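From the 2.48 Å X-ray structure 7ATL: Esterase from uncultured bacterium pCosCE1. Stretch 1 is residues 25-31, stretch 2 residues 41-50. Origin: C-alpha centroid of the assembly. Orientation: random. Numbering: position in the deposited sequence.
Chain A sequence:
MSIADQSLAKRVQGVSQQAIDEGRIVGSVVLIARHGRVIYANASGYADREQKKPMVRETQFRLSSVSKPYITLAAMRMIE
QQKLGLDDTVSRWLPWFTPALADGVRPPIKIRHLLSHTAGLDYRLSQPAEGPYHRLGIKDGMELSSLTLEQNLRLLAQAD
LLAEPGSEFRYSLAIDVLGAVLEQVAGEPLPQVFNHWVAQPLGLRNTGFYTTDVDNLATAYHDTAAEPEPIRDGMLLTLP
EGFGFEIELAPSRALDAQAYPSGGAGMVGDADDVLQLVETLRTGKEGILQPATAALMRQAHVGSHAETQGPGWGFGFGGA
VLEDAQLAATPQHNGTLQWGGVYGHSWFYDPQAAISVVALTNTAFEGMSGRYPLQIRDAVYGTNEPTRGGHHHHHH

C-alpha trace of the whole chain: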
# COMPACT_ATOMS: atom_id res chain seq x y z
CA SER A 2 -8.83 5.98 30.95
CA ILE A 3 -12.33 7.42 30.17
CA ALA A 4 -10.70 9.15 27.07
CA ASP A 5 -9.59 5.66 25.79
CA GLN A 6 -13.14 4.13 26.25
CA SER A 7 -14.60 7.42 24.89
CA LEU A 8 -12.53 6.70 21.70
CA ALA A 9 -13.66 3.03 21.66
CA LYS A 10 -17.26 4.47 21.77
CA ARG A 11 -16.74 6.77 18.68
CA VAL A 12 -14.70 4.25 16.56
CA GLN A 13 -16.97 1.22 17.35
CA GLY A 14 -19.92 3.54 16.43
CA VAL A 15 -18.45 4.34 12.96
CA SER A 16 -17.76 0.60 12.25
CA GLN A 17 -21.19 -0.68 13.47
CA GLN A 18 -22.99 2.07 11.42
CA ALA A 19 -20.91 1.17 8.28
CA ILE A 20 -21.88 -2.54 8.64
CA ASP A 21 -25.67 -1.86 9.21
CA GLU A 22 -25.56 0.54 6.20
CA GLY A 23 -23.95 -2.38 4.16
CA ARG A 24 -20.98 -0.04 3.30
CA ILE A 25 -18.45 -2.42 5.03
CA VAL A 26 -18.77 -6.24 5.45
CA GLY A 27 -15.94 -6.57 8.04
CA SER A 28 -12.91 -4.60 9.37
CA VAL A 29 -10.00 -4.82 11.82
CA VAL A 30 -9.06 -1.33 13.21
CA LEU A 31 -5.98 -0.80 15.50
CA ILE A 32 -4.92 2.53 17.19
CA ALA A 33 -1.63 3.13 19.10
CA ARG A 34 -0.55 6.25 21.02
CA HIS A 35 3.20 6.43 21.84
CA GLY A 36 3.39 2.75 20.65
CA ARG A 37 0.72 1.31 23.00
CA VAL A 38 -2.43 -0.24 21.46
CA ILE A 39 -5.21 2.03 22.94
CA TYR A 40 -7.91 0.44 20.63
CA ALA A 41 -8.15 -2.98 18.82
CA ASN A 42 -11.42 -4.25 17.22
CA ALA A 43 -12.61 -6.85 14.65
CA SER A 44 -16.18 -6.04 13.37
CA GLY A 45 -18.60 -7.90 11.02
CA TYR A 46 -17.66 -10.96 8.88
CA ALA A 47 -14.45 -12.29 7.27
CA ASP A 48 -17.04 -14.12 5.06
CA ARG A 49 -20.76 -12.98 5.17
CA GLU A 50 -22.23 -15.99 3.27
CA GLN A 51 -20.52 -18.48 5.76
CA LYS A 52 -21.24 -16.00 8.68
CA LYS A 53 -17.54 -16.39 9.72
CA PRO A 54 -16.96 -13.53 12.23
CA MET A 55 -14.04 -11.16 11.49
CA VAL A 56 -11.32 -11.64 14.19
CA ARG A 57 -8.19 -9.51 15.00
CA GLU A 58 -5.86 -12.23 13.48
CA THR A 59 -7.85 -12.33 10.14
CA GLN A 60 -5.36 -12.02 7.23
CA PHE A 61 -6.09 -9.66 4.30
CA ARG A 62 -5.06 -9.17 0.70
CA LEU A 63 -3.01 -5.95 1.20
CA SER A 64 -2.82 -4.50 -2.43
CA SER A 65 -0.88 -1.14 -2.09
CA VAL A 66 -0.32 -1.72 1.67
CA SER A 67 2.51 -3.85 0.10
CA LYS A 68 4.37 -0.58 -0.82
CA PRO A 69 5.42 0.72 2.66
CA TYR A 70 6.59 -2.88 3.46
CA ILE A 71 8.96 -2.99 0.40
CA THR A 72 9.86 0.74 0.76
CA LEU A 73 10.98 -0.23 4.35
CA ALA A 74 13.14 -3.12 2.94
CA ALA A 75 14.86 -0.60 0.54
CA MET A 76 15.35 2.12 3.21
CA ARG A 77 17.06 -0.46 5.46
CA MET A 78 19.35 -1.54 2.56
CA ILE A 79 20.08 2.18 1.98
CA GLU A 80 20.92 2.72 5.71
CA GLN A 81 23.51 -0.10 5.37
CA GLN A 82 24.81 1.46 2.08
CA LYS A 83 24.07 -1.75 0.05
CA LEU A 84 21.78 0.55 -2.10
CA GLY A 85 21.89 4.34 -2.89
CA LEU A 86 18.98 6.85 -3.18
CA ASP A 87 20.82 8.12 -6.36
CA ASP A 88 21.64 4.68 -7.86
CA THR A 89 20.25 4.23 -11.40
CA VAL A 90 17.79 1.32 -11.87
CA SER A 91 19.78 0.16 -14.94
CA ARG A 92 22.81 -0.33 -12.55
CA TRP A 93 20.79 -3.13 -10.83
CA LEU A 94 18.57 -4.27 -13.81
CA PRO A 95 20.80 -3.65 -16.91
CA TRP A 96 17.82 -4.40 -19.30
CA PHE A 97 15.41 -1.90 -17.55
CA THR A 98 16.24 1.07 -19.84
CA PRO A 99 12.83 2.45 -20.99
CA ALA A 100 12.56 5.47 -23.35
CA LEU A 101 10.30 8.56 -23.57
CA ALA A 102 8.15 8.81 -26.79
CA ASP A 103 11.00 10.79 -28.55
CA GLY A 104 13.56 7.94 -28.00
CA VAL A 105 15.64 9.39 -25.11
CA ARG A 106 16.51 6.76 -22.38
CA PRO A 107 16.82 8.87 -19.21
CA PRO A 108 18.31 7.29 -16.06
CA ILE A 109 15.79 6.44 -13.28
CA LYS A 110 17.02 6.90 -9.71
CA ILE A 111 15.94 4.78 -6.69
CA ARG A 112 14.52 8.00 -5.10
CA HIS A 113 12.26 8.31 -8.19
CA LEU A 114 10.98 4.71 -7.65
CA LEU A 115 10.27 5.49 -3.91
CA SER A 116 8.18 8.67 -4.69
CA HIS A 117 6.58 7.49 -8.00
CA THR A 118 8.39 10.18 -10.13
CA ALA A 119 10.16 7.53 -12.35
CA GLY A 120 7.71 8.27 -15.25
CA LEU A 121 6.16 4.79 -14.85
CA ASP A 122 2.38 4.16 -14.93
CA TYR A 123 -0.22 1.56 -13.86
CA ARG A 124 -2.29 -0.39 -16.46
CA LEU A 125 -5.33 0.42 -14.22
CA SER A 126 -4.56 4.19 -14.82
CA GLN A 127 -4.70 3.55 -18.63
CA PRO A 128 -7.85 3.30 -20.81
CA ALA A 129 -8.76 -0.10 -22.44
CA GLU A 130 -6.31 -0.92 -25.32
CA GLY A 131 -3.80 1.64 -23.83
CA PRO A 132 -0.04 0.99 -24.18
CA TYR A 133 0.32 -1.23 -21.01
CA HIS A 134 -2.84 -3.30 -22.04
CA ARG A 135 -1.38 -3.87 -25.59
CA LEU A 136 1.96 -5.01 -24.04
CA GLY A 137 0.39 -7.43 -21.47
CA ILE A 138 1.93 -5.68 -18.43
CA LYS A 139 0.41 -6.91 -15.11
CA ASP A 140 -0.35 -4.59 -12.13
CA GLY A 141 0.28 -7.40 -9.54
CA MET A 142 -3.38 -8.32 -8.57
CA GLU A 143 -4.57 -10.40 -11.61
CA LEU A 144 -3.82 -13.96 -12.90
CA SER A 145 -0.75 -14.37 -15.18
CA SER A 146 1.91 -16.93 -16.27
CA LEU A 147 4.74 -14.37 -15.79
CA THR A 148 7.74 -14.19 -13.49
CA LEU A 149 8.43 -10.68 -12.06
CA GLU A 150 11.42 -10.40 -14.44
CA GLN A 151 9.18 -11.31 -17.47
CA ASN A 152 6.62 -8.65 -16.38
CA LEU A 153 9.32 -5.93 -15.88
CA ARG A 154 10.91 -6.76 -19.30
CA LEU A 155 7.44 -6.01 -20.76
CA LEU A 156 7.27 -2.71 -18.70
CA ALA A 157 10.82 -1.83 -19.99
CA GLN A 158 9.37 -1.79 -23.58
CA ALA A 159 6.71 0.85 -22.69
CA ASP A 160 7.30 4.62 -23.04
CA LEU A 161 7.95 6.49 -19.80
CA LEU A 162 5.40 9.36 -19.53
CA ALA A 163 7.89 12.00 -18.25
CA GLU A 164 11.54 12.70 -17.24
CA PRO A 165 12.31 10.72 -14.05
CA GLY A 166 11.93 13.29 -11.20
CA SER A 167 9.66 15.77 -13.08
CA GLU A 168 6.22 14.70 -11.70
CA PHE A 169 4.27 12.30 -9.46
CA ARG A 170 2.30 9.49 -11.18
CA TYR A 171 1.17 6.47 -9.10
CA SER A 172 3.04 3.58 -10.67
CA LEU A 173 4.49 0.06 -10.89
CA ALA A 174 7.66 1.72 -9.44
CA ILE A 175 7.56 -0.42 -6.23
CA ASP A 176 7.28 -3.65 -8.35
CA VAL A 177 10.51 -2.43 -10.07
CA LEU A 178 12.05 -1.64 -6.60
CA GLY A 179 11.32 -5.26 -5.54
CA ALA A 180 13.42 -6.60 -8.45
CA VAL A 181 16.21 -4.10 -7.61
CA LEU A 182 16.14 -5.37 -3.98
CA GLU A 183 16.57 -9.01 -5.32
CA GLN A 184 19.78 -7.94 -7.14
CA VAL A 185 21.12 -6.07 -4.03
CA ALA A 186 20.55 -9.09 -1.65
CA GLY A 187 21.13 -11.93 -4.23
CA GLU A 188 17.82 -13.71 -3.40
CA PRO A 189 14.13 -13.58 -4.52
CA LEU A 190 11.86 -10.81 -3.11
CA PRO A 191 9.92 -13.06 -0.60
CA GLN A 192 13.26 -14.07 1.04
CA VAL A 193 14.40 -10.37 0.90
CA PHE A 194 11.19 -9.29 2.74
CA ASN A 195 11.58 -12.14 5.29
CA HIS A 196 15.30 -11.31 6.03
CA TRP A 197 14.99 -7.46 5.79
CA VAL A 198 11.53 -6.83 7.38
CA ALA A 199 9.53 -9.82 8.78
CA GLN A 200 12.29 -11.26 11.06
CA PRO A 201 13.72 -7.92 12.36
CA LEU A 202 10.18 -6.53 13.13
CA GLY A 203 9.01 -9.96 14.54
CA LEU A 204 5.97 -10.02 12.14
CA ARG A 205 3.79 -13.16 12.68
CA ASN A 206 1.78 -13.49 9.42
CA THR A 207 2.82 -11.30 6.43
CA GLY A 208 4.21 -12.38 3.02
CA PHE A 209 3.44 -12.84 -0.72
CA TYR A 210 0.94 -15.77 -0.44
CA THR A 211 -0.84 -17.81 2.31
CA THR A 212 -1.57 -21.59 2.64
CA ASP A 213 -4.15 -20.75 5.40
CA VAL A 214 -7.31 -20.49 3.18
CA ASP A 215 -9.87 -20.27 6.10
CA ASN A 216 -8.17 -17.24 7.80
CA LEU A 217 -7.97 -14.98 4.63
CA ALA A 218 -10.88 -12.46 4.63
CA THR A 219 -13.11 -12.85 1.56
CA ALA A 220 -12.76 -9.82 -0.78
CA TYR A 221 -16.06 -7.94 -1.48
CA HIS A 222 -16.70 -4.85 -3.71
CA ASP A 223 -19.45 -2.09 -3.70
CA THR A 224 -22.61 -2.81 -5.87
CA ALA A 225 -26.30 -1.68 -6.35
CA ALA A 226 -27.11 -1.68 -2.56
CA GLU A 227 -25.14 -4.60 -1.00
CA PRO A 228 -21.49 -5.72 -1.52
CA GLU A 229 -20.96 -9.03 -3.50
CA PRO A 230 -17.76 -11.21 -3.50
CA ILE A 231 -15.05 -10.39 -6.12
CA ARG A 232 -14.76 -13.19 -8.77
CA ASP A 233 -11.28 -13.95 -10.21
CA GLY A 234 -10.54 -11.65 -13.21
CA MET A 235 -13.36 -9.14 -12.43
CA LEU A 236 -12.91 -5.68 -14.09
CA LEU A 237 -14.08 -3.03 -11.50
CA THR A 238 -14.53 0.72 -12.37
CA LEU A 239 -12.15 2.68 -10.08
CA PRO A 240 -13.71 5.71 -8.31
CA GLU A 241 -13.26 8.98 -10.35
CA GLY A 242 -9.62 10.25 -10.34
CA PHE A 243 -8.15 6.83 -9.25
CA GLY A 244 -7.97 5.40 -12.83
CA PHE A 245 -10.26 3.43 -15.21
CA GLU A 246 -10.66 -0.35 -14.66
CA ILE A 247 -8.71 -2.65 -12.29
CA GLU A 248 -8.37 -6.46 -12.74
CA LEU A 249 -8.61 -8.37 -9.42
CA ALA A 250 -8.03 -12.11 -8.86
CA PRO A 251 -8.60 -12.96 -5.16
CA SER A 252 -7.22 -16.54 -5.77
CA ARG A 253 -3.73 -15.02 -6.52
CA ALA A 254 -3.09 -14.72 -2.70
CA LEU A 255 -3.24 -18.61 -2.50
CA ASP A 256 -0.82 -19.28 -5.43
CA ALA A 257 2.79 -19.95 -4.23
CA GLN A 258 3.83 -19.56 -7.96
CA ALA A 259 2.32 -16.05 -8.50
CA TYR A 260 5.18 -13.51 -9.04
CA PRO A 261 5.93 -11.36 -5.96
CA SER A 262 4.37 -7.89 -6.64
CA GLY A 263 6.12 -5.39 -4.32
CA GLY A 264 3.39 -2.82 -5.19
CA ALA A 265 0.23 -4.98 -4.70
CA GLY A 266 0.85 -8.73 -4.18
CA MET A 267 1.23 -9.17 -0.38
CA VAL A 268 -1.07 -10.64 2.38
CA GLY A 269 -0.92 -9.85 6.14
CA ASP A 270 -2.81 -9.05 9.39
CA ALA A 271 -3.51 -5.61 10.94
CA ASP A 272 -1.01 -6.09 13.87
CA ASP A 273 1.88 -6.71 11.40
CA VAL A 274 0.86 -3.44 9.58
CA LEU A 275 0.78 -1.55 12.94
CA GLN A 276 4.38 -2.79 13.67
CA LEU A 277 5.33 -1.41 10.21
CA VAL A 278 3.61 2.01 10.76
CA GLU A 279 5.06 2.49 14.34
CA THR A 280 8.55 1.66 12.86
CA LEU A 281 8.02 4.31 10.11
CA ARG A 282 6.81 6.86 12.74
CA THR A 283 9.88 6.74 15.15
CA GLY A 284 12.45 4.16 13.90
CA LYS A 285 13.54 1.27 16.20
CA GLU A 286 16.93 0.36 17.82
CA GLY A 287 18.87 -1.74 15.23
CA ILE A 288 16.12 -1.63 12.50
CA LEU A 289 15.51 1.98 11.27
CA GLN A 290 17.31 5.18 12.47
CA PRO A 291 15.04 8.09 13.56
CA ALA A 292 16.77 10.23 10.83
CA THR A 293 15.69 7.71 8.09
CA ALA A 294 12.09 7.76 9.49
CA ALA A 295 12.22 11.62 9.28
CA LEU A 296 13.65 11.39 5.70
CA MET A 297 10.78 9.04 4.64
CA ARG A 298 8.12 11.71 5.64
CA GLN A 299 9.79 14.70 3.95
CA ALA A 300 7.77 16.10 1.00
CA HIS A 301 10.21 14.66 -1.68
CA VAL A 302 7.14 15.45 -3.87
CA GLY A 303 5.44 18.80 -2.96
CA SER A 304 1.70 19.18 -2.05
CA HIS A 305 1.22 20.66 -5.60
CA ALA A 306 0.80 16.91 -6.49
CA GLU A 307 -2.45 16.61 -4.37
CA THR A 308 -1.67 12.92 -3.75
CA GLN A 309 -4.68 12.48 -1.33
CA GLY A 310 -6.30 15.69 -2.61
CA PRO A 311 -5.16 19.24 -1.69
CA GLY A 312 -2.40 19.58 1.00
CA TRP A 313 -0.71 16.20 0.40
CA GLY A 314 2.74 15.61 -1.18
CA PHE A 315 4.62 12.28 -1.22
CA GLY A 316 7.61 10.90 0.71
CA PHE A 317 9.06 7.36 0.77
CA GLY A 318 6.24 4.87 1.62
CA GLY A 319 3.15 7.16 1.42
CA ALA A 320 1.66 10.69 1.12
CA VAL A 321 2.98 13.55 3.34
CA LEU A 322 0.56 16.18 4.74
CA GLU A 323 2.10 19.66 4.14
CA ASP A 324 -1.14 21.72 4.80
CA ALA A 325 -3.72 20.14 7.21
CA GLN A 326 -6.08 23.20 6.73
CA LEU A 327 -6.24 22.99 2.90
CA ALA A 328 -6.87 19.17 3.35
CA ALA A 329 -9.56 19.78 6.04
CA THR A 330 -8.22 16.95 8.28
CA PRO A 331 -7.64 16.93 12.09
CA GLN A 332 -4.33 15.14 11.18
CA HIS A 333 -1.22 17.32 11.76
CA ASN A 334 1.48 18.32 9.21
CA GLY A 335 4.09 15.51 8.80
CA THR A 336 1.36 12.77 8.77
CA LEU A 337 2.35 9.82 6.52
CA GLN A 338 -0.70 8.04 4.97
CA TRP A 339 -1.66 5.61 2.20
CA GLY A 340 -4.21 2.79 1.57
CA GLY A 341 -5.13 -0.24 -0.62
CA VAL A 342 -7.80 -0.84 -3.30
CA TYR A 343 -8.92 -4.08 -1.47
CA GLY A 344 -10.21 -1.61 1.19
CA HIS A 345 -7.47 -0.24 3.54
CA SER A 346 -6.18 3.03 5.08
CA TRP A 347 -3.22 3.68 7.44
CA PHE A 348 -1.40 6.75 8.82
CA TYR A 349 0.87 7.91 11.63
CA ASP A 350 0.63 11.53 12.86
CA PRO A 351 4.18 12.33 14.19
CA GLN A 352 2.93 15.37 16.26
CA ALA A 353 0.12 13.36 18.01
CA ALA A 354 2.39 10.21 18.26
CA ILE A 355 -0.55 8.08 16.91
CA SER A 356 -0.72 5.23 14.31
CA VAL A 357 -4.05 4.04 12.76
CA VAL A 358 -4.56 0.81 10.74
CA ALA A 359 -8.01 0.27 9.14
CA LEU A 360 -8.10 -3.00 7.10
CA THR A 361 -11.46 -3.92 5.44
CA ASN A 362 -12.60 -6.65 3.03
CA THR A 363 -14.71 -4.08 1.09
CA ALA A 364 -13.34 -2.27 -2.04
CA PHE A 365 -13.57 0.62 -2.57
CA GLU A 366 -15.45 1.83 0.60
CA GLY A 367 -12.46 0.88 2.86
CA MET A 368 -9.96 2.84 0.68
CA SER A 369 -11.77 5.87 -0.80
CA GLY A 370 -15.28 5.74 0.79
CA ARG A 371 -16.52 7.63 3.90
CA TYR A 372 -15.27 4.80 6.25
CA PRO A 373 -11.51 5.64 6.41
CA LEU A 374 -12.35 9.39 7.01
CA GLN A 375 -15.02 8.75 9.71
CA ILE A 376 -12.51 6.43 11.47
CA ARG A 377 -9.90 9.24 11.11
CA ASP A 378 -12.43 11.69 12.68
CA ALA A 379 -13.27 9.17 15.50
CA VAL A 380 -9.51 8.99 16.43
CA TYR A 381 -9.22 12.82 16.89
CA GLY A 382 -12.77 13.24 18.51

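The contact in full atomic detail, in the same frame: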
# COMPACT_ATOMS: atom_id res chain seq x y z
N ILE A 25 -19.58 -1.54 4.62
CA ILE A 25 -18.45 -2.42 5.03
C ILE A 25 -19.04 -3.77 5.45
O ILE A 25 -20.10 -3.78 6.10
CB ILE A 25 -17.66 -1.76 6.18
CG1 ILE A 25 -17.06 -0.43 5.73
CG2 ILE A 25 -16.58 -2.68 6.74
CD1 ILE A 25 -16.15 -0.54 4.52
N VAL A 26 -18.37 -4.85 5.10
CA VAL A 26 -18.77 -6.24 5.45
C VAL A 26 -18.09 -6.62 6.77
O VAL A 26 -18.79 -7.18 7.67
CB VAL A 26 -18.39 -7.18 4.29
CG1 VAL A 26 -18.56 -8.65 4.66
CG2 VAL A 26 -19.19 -6.82 3.05
N GLY A 27 -16.79 -6.32 6.86
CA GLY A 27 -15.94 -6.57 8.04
C GLY A 27 -14.69 -5.70 8.03
O GLY A 27 -14.25 -5.26 6.94
N SER A 28 -14.15 -5.41 9.21
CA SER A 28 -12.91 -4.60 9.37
C SER A 28 -12.18 -5.04 10.62
O SER A 28 -12.82 -5.61 11.52
CB SER A 28 -13.18 -3.11 9.39
OG SER A 28 -13.70 -2.71 10.65
N VAL A 29 -10.87 -4.84 10.61
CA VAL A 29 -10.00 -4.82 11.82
C VAL A 29 -9.36 -3.44 11.89
O VAL A 29 -8.70 -3.07 10.92
CB VAL A 29 -8.96 -5.94 11.74
CG1 VAL A 29 -8.03 -5.91 12.94
CG2 VAL A 29 -9.63 -7.29 11.58
N VAL A 30 -9.59 -2.70 12.97
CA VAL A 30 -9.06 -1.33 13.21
C VAL A 30 -8.21 -1.32 14.49
O VAL A 30 -8.74 -1.69 15.55
CB VAL A 30 -10.20 -0.30 13.31
CG1 VAL A 30 -9.68 1.06 13.75
CG2 VAL A 30 -10.99 -0.18 12.02
N LEU A 31 -6.96 -0.89 14.39
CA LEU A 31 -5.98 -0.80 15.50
C LEU A 31 -5.51 0.67 15.66
O LEU A 31 -5.24 1.35 14.63
CB LEU A 31 -4.78 -1.70 15.20
CG LEU A 31 -5.08 -3.18 14.94
CD1 LEU A 31 -3.79 -3.98 14.80
CD2 LEU A 31 -5.94 -3.81 16.03
N ALA A 41 -8.27 -1.81 19.73
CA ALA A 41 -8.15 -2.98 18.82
C ALA A 41 -9.52 -3.62 18.63
O ALA A 41 -10.06 -4.09 19.63
CB ALA A 41 -7.19 -4.00 19.39
N ASN A 42 -10.05 -3.70 17.41
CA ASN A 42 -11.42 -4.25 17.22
C ASN A 42 -11.61 -4.88 15.85
O ASN A 42 -11.40 -4.19 14.85
CB ASN A 42 -12.47 -3.18 17.48
CG ASN A 42 -13.82 -3.80 17.75
OD1 ASN A 42 -13.91 -4.83 18.41
ND2 ASN A 42 -14.86 -3.20 17.20
N ALA A 43 -12.07 -6.14 15.83
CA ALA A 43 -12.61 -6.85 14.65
C ALA A 43 -14.13 -6.67 14.62
O ALA A 43 -14.74 -6.95 15.64
CB ALA A 43 -12.25 -8.31 14.75
N SER A 44 -14.72 -6.21 13.52
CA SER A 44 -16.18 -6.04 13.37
C SER A 44 -16.69 -6.83 12.16
O SER A 44 -15.92 -6.96 11.19
CB SER A 44 -16.54 -4.58 13.20
OG SER A 44 -16.10 -3.77 14.28
N GLY A 45 -17.94 -7.28 12.18
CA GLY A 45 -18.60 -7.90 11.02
C GLY A 45 -17.95 -9.23 10.65
O GLY A 45 -17.32 -9.85 11.52
N TYR A 46 -18.04 -9.61 9.38
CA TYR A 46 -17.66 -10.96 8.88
C TYR A 46 -16.39 -10.92 8.01
O TYR A 46 -16.21 -10.02 7.18
CB TYR A 46 -18.84 -11.59 8.12
CG TYR A 46 -20.12 -11.81 8.90
CD1 TYR A 46 -20.19 -12.75 9.93
CD2 TYR A 46 -21.29 -11.15 8.56
CE1 TYR A 46 -21.36 -12.99 10.62
CE2 TYR A 46 -22.48 -11.38 9.24
CZ TYR A 46 -22.51 -12.29 10.28
OH TYR A 46 -23.67 -12.54 10.93
N ALA A 47 -15.52 -11.90 8.20
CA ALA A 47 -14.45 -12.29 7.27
C ALA A 47 -15.13 -12.75 5.98
O ALA A 47 -14.71 -12.28 4.91
CB ALA A 47 -13.60 -13.40 7.85
N ASP A 48 -16.13 -13.63 6.13
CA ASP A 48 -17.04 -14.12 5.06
C ASP A 48 -18.51 -14.02 5.53
O ASP A 48 -18.88 -14.73 6.48
CB ASP A 48 -16.66 -15.55 4.66
CG ASP A 48 -17.30 -15.96 3.35
OD1 ASP A 48 -18.56 -16.03 3.28
OD2 ASP A 48 -16.56 -16.16 2.39
N ARG A 49 -19.32 -13.20 4.85
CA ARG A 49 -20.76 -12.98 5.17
C ARG A 49 -21.56 -14.26 4.90
O ARG A 49 -22.28 -14.70 5.79
CB ARG A 49 -21.35 -11.84 4.33
CG ARG A 49 -22.59 -11.19 4.94
CD ARG A 49 -23.19 -10.08 4.07
NE ARG A 49 -23.00 -10.47 2.68
CZ ARG A 49 -23.01 -9.64 1.63
NH1 ARG A 49 -23.24 -8.34 1.77
NH2 ARG A 49 -22.78 -10.15 0.43
N GLU A 50 -21.42 -14.83 3.71
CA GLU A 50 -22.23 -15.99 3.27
C GLU A 50 -22.00 -17.17 4.24
O GLU A 50 -23.00 -17.79 4.58
CB GLU A 50 -21.96 -16.30 1.79
CG GLU A 50 -22.38 -15.16 0.85
CD GLU A 50 -21.37 -14.03 0.65
OE1 GLU A 50 -20.16 -14.23 0.95
OE2 GLU A 50 -21.79 -12.95 0.20
O HOH W 1 -13.65 -2.93 13.41

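Residues 27-31 and 41-44 form neighbouring antiparallel strands: their axes run at 178° and approach to 4.7 Å. Contact between the two stretches buries 470 Å², both sides summed, and the three residues most covered by the other stretch, Val 26 (84 Å²), Asn 42 (46 Å²) and Ser 28 (43 Å²), mark how it is built.

Val 26 lies just before the strand, and its CA-to-CB bond points sideways to the second stretch. Its carbonyl adds a further backbone hydrogen bond: Tyr 46 N donates to Val 26 O at 3.1 Å, with an N-H...O angle of 164°. The same oxygen receives a CA-H...O contact from Gly 45 CA at 3.4 Å. On the side-chain side, Val 26 CG1 comes to 4.3 Å from Arg 49 CB, so a buried branched residue is covered partly by the aliphatic base of a longer one. Gly 27, next in sequence, faces Gly 45 in a close non-hydrogen-bonded pair, where neither has a side chain. Gly 27 CA and Gly 45 CA are 4.2 Å apart; an ideal CB on Gly 27 would sit 2.3 Å from Tyr 46 O, and one on Gly 45 would sit 2.2 Å from Val 26 O, both clashes. Gly 45 also has phi 65°, a value that favours glycine.

Ser 28 is paired with Ser 44 through two backbone bonds. Ser 44 N donates to Ser 28 O at 2.8 Å (169°), and Ser 28 N donates to Ser 44 O at 3.1 Å (157°). Both side chains project to the same face of the sheet, with chi1 in p for Ser 28 and m for Ser 44. Their hydroxyls are joined through one water, which lies 2.8 Å from Ser 28 OG and 2.7 Å from Ser 44 OG. Small polar side chains thus share a solvent molecule although both residues are buried.

That water also donates to Asn 42 O at 3.0 Å. The carbonyl is used twice, because Val 30 N donates to Asn 42 O, also at 3.0 Å (168°). Asn 42 N returns a bond to Val 30 O at 3.0 Å, with a more bent angle of 146°. The Asn 42 side chain shares its face with Val 30, Ser 28 and Ser 44.

On the other face the two strands present only apolar side chains, Val 29, Leu 31, Ala 41 and Ala 43. Val 29 CG2 lies 4.2 Å from Ala 43 CB, and Leu 31 CD2 reaches 3.6 Å from Ala 41 CB, the leucine's end coming nearer to the small alanine on the neighbouring strand.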